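Local coordinates for putative uncharacterized protein (Legionella drancourtii, PDB 4JVS) that probably acts as a GTPase-activating protein, its GAP domain being a piece of a Dot/Icm-secreted Legionella effector and caught here against GDP and aluminium fluoride, at residues A106-A111 and M135-P140; L246-F251 and D283-R288. One frame throughout, in Å; residues are numbered along the deposited sequence.

Contact 1 (A106-A111 and M135-P140). With GDP (guanosine-5'-diphosphate), chain D; AF3 (aluminum fluoride), chain E.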
loop_
_atom_site.group_PDB
_atom_site.type_symbol
_atom_site.label_atom_id
_atom_site.label_comp_id
_atom_site.label_asym_id
_atom_site.label_seq_id
_atom_site.Cartn_x
_atom_site.Cartn_y
_atom_site.Cartn_z
ATOM N N ALA A 106 2.648 14.359 -10.562
ATOM C CA ALA A 106 2.105 13.050 -10.181
ATOM C C ALA A 106 3.108 12.212 -9.389
ATOM O O ALA A 106 4.302 12.217 -9.688
ATOM C CB ALA A 106 1.619 12.280 -11.407
ATOM N N LEU A 107 2.607 11.505 -8.375
ATOM C CA LEU A 107 3.415 10.622 -7.528
ATOM C C LEU A 107 2.858 9.189 -7.562
ATOM O O LEU A 107 1.870 8.870 -6.898
ATOM C CB LEU A 107 3.490 11.154 -6.088
ATOM C CG LEU A 107 4.298 10.279 -5.120
ATOM C CD1 LEU A 107 5.698 10.025 -5.652
ATOM C CD2 LEU A 107 4.355 10.855 -3.711
ATOM N N HIS A 108 3.510 8.337 -8.344
ATOM C CA HIS A 108 3.010 7.001 -8.641
ATOM C C HIS A 108 1.585 7.032 -9.193
ATOM O O HIS A 108 0.744 6.221 -8.791
ATOM C CB HIS A 108 3.096 6.089 -7.414
ATOM C CG HIS A 108 4.462 6.025 -6.804
ATOM N ND1 HIS A 108 4.670 6.050 -5.439
ATOM C CD2 HIS A 108 5.689 5.937 -7.370
ATOM C CE1 HIS A 108 5.967 5.982 -5.192
ATOM N NE2 HIS A 108 6.608 5.913 -6.346
ATOM N N GLY A 109 1.340 7.982 -10.080
ATOM C CA GLY A 109 0.088 8.139 -10.781
ATOM C C GLY A 109 -1.008 9.031 -10.276
ATOM O O GLY A 109 -1.994 9.189 -10.942
ATOM N N HIS A 110 -0.822 9.639 -9.124
ATOM C CA HIS A 110 -1.777 10.542 -8.555
ATOM C C HIS A 110 -1.096 11.793 -8.189
ATOM O O HIS A 110 0.046 11.795 -7.842
ATOM C CB HIS A 110 -2.349 9.959 -7.295
ATOM C CG HIS A 110 -3.440 8.969 -7.517
ATOM N ND1 HIS A 110 -4.697 9.309 -7.549
ATOM C CD2 HIS A 110 -3.406 7.626 -7.692
ATOM C CE1 HIS A 110 -5.435 8.245 -7.744
ATOM N NE2 HIS A 110 -4.645 7.222 -7.831
ATOM N N ALA A 111 -1.796 12.894 -8.222
ATOM C CA ALA A 111 -1.227 14.145 -7.801
ATOM C C ALA A 111 -1.952 14.605 -6.571
ATOM O O ALA A 111 -3.063 14.240 -6.345
ATOM C CB ALA A 111 -1.335 15.162 -8.902
ATOM N N MET A 135 -3.188 -2.999 -3.005
ATOM C CA MET A 135 -3.898 -1.728 -3.074
ATOM C C MET A 135 -3.484 -0.992 -4.333
ATOM O O MET A 135 -2.290 -0.924 -4.656
ATOM C CB MET A 135 -3.548 -0.845 -1.881
ATOM C CG MET A 135 -4.088 -1.320 -0.562
ATOM S SD MET A 135 -3.492 -0.266 0.761
ATOM C CE MET A 135 -1.720 -0.503 0.650
ATOM N N LEU A 136 -4.468 -0.441 -5.041
ATOM C CA LEU A 136 -4.179 0.533 -6.087
ATOM C C LEU A 136 -3.636 1.774 -5.396
ATOM O O LEU A 136 -4.300 2.359 -4.538
ATOM C CB LEU A 136 -5.431 0.850 -6.910
ATOM C CG LEU A 136 -5.608 0.017 -8.182
ATOM C CD1 LEU A 136 -5.660 -1.474 -7.878
ATOM C CD2 LEU A 136 -6.821 0.447 -8.958
ATOM N N ARG A 137 -2.415 2.148 -5.763
ATOM C CA ARG A 137 -1.670 3.219 -5.102
ATOM C C ARG A 137 -2.365 4.564 -5.022
ATOM O O ARG A 137 -3.008 5.015 -5.980
ATOM C CB ARG A 137 -0.317 3.421 -5.774
ATOM C CG ARG A 137 0.669 2.331 -5.494
ATOM C CD ARG A 137 2.031 2.749 -5.963
ATOM N NE ARG A 137 3.020 1.770 -5.559
ATOM C CZ ARG A 137 3.522 1.692 -4.338
ATOM N NH1 ARG A 137 3.124 2.538 -3.403
ATOM N NH2 ARG A 137 4.415 0.760 -4.054
ATOM N N PHE A 138 -2.212 5.200 -3.863
ATOM C CA PHE A 138 -2.699 6.552 -3.641
ATOM C C PHE A 138 -1.612 7.300 -2.866
ATOM O O PHE A 138 -1.826 7.778 -1.750
ATOM C CB PHE A 138 -4.020 6.518 -2.878
ATOM C CG PHE A 138 -4.760 7.810 -2.899
ATOM C CD1 PHE A 138 -5.052 8.439 -4.102
ATOM C CD2 PHE A 138 -5.181 8.403 -1.720
ATOM C CE1 PHE A 138 -5.753 9.651 -4.126
ATOM C CE2 PHE A 138 -5.876 9.604 -1.738
ATOM C CZ PHE A 138 -6.163 10.227 -2.945
ATOM N N ALA A 139 -0.439 7.391 -3.489
ATOM C CA ALA A 139 0.780 7.872 -2.846
ATOM C C ALA A 139 0.752 9.286 -2.236
ATOM O O ALA A 139 1.442 9.537 -1.241
ATOM C CB ALA A 139 1.962 7.726 -3.804
ATOM N N PRO A 140 -0.020 10.227 -2.822
ATOM C CA PRO A 140 0.125 11.557 -2.227
ATOM C C PRO A 140 -0.473 11.698 -0.832
ATOM O O PRO A 140 -0.213 12.720 -0.187
ATOM C CB PRO A 140 -0.613 12.464 -3.220
ATOM C CG PRO A 140 -0.582 11.711 -4.515
ATOM C CD PRO A 140 -0.749 10.292 -4.103
HETATM P PB GDP D . 7.154 -0.909 -2.750
HETATM O O1B GDP D . 6.301 -0.186 -1.694
HETATM O O2B GDP D . 6.787 -2.405 -2.699
HETATM O O3B GDP D . 8.627 -0.665 -2.532
HETATM O O3A GDP D . 6.755 -0.314 -4.149
HETATM P PA GDP D . 7.297 -0.890 -5.510
HETATM O O1A GDP D . 6.171 -1.514 -6.295
HETATM O O2A GDP D . 8.355 -1.928 -5.292
HETATM O "O5'" GDP D . 7.885 0.362 -6.241
HETATM C "C5'" GDP D . 7.662 0.363 -7.600
HETATM C "C4'" GDP D . 7.291 1.720 -8.148
HETATM O "O4'" GDP D . 8.371 2.625 -8.120
HETATM C "C3'" GDP D . 6.987 1.375 -9.550
HETATM O "O3'" GDP D . 5.635 1.479 -9.791
HETATM C "C2'" GDP D . 7.886 2.224 -10.366
HETATM O "O2'" GDP D . 7.210 3.288 -10.936
HETATM C "C1'" GDP D . 8.938 2.671 -9.401
HETATM N N9 GDP D . 10.218 1.956 -9.465
HETATM C C8 GDP D . 10.572 0.843 -8.783
HETATM N N7 GDP D . 11.824 0.473 -9.064
HETATM C C5 GDP D . 12.340 1.344 -9.939
HETATM C C6 GDP D . 13.638 1.445 -10.597
HETATM O O6 GDP D . 14.528 0.633 -10.395
HETATM N N1 GDP D . 13.836 2.504 -11.481
HETATM C C2 GDP D . 12.857 3.496 -11.779
HETATM N N2 GDP D . 13.129 4.570 -12.695
HETATM N N3 GDP D . 11.651 3.406 -11.169
HETATM C C4 GDP D . 11.353 2.305 -10.218
HETATM AL AL AF3 E . 4.880 -0.073 -0.890
HETATM F F1 AF3 E . 5.553 0.039 0.641
HETATM F F2 AF3 E . 5.074 -1.594 -1.541
HETATM F F3 AF3 E . 3.517 0.791 -1.347
HETATM O O HOH W 1 3.481 -1.470 0.279
#

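Contact 2 (L246-F251 and D283-R288)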
loop_
_atom_site.group_PDB
_atom_site.type_symbol
_atom_site.label_atom_id
_atom_site.label_comp_id
_atom_site.label_asym_id
_atom_site.label_seq_id
_atom_site.Cartn_x
_atom_site.Cartn_y
_atom_site.Cartn_z
ATOM N N LEU A 246 -5.043 18.179 -12.624
ATOM C CA LEU A 246 -6.322 18.221 -13.317
ATOM C C LEU A 246 -6.734 16.841 -13.826
ATOM O O LEU A 246 -7.890 16.441 -13.689
ATOM C CB LEU A 246 -6.275 19.237 -14.465
ATOM C CG LEU A 246 -6.251 20.735 -14.134
ATOM C CD1 LEU A 246 -5.896 21.540 -15.362
ATOM C CD2 LEU A 246 -7.585 21.186 -13.597
ATOM N N ALA A 247 -5.776 16.121 -14.409
ATOM C CA ALA A 247 -5.980 14.754 -14.892
ATOM C C ALA A 247 -6.322 13.805 -13.749
ATOM O O ALA A 247 -7.166 12.920 -13.902
ATOM C CB ALA A 247 -4.737 14.263 -15.616
ATOM N N THR A 248 -5.647 13.982 -12.614
ATOM C CA THR A 248 -5.975 13.244 -11.404
ATOM C C THR A 248 -7.455 13.406 -11.042
ATOM O O THR A 248 -8.125 12.435 -10.683
ATOM C CB THR A 248 -5.098 13.688 -10.221
ATOM O OG1 THR A 248 -3.731 13.395 -10.511
ATOM C CG2 THR A 248 -5.492 12.957 -8.937
ATOM N N ILE A 249 -7.958 14.632 -11.151
ATOM C CA ILE A 249 -9.362 14.922 -10.852
ATOM C C ILE A 249 -10.287 14.225 -11.854
ATOM O O ILE A 249 -11.238 13.545 -11.465
ATOM C CB ILE A 249 -9.645 16.453 -10.817
ATOM C CG1 ILE A 249 -8.951 17.101 -9.615
ATOM C CG2 ILE A 249 -11.128 16.712 -10.756
ATOM C CD1 ILE A 249 -9.059 18.617 -9.551
ATOM N N CYS A 250 -9.998 14.386 -13.141
ATOM C CA CYS A 250 -10.778 13.738 -14.188
ATOM C C CYS A 250 -10.863 12.219 -14.016
ATOM O O CYS A 250 -11.952 11.637 -14.090
ATOM C CB CYS A 250 -10.190 14.070 -15.552
ATOM S SG CYS A 250 -10.477 15.762 -16.017
ATOM N N PHE A 251 -9.711 11.587 -13.797
ATOM C CA PHE A 251 -9.653 10.142 -13.601
ATOM C C PHE A 251 -10.492 9.709 -12.412
ATOM O O PHE A 251 -11.056 8.613 -12.404
ATOM C CB PHE A 251 -8.217 9.686 -13.400
ATOM C CG PHE A 251 -7.428 9.621 -14.661
ATOM C CD1 PHE A 251 -8.036 9.277 -15.850
ATOM C CD2 PHE A 251 -6.075 9.895 -14.660
ATOM C CE1 PHE A 251 -7.310 9.214 -17.016
ATOM C CE2 PHE A 251 -5.344 9.829 -15.824
ATOM C CZ PHE A 251 -5.963 9.490 -17.001
ATOM N N ASP A 283 3.396 10.194 -19.161
ATOM C CA ASP A 283 3.852 8.885 -18.762
ATOM C C ASP A 283 3.575 8.683 -17.301
ATOM O O ASP A 283 3.875 7.660 -16.744
ATOM C CB ASP A 283 5.356 8.817 -18.942
ATOM C CG ASP A 283 5.770 8.798 -20.374
ATOM O OD1 ASP A 283 5.217 7.993 -21.133
ATOM O OD2 ASP A 283 6.659 9.582 -20.744
ATOM N N ALA A 284 3.037 9.701 -16.675
ATOM C CA ALA A 284 2.832 9.693 -15.237
ATOM C C ALA A 284 1.674 8.808 -14.827
ATOM O O ALA A 284 1.553 8.464 -13.654
ATOM C CB ALA A 284 2.625 11.107 -14.720
ATOM N N PHE A 285 0.826 8.446 -15.784
ATOM C CA PHE A 285 -0.359 7.647 -15.484
ATOM C C PHE A 285 -0.310 6.265 -16.138
ATOM O O PHE A 285 -1.277 5.512 -16.087
ATOM C CB PHE A 285 -1.637 8.400 -15.879
ATOM C CG PHE A 285 -1.687 9.800 -15.356
ATOM C CD1 PHE A 285 -2.164 10.062 -14.084
ATOM C CD2 PHE A 285 -1.231 10.858 -16.126
ATOM C CE1 PHE A 285 -2.194 11.354 -13.593
ATOM C CE2 PHE A 285 -1.260 12.151 -15.642
ATOM C CZ PHE A 285 -1.740 12.401 -14.371
ATOM N N MET A 286 0.830 5.944 -16.736
ATOM C CA MET A 286 1.028 4.683 -17.443
ATOM C C MET A 286 0.626 3.504 -16.563
ATOM O O MET A 286 -0.183 2.654 -16.963
ATOM C CB MET A 286 2.506 4.542 -17.819
ATOM C CG MET A 286 2.812 3.413 -18.784
ATOM S SD MET A 286 2.559 3.954 -20.482
ATOM C CE MET A 286 3.792 5.254 -20.605
ATOM N N GLY A 287 1.163 3.486 -15.359
ATOM C CA GLY A 287 1.031 2.377 -14.456
ATOM C C GLY A 287 -0.263 2.206 -13.722
ATOM O O GLY A 287 -0.396 1.309 -12.965
ATOM N N ARG A 288 -1.215 3.078 -13.962
ATOM C CA ARG A 288 -2.492 3.062 -13.285
ATOM C C ARG A 288 -3.341 1.916 -13.685
ATOM O O ARG A 288 -3.267 1.452 -14.764
ATOM C CB ARG A 288 -3.217 4.380 -13.470
ATOM C CG ARG A 288 -2.746 5.432 -12.539
ATOM C CD ARG A 288 -3.507 6.661 -12.679
ATOM N NE ARG A 288 -4.837 6.576 -12.168
ATOM C CZ ARG A 288 -5.429 7.565 -11.565
ATOM N NH1 ARG A 288 -4.802 8.682 -11.398
ATOM N NH2 ARG A 288 -6.643 7.432 -11.148
#

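Contact 1 (A106-A111 and M135-P140)
Arg137 runs out past His108, its CD 3.8 Å from His108 CB, and carries its guanidinium on to the nucleotide. The chain is extended from CG to NE and then turns at chi4 (-79°), which brings NH2 to the phosphates of GDP and both terminal nitrogens to the aluminium fluoride. NH2 of Arg137 donates to GDP O1B at 3.2 Å, and NH1 makes a weak bond to fluoride F3 of the aluminium fluoride at 2.7 Å; a second weak bond to F3 comes from NH2. The aluminium itself is bound by GDP O1B and by a water, as expected of a mimic of phosphoryl transfer. The imidazole of His108 sits beside this arm, its plane turned 47° from the guanidinium, with His108 ND1 3.6 Å from Ala139 CB.

Further back, the loop is packed against the turn 106-111. Leu107 CG rests 3.7 Å from Ala139 CB, and His110 CB lies 3.6 Å from Pro140 CD. Phe138, its CG anti to the backbone N (chi1 -166°), swings its ring round to present CD1 over the centre of the His110 imidazole, a T-shaped pair with centroids 4.9 Å apart. Tyr116 meets Phe138 in another edge-to-face pair. Leu107 N bonds His110 O, joining the two short strands of the turn. Just before Arg137, Met135 and Leu136 pair antiparallel with a strand of the partner protein, which also binds the GDP. An arginine on a loop reaching into a neighbour's nucleotide site is consistent with the arginine finger of a GTPase-activating protein.

Contact 2 (L246-F251 and D283-R288)
Phe251 and Phe285 form the close-packed heart of the contact between helix 243-253 and the loop 283-288. CE2 of Phe251 comes down over one face of the Phe285 ring, toward its rim, with CE2 3.6 Å from Phe285 CD1. The planes stand 69° apart and the centroids 5.3 Å, a T-shaped pair with Phe251 giving the edge. One helical turn earlier, the methyl of Ala247 meets the far end of the same ring, Ala247 CB lying 3.7 Å from Phe285 CZ. Thr248 OG1 approaches near the ring plane, 4.0 Å from Phe285 CE1; its stronger polar partner is Asp244 O, one turn back in the helix. Ala284 CB covers the other face of Phe285.

Arg288 closes the polar flank. Bent at chi3 (72°), it brings one guanidinium face over CB and CD2 of Phe251, NH2 lying 3.6 Å from Phe251 CB; with the two planes 57° apart this is an oblique contact and not a stack. NH2 also makes a salt bridge to Asp290 and NH1 bonds Gly109 O, so both terminal nitrogens of the buried group have a partner.

The far side of the loop is looser: Asp283 and Met286 are exposed and make no contact with the helix segment. Between Phe285 and Arg288 the chain makes a type I beta turn, closed by Arg288 N to Phe285 O at 3.2 Å. This is helix-to-loop packing within the C-terminal subdomain, in which an edge-to-face aromatic pair fixes a type I turn whose Gly287 backbone bonds the partner protein.

Contact 1 and contact 2 lie side by side, their centres about 9 Å apart, one in the N-terminal and the other in the C-terminal subdomain of the GAP domain. They share no segment, but the turn 106-111 leans on both elements of contact 2: Ala106 touches Ala284, and Ala111 N makes a weak bond to Thr248 OG1. Both are largely buried and both use a T-shaped aromatic pair. Their chemistry parts at the arginines: in contact 1 the guanidinium points out of the chain to the bound nucleotide, whereas in contact 2 its polar partners belong to its own chain, and the side chain of Arg288 stays about 10 Å from GDP.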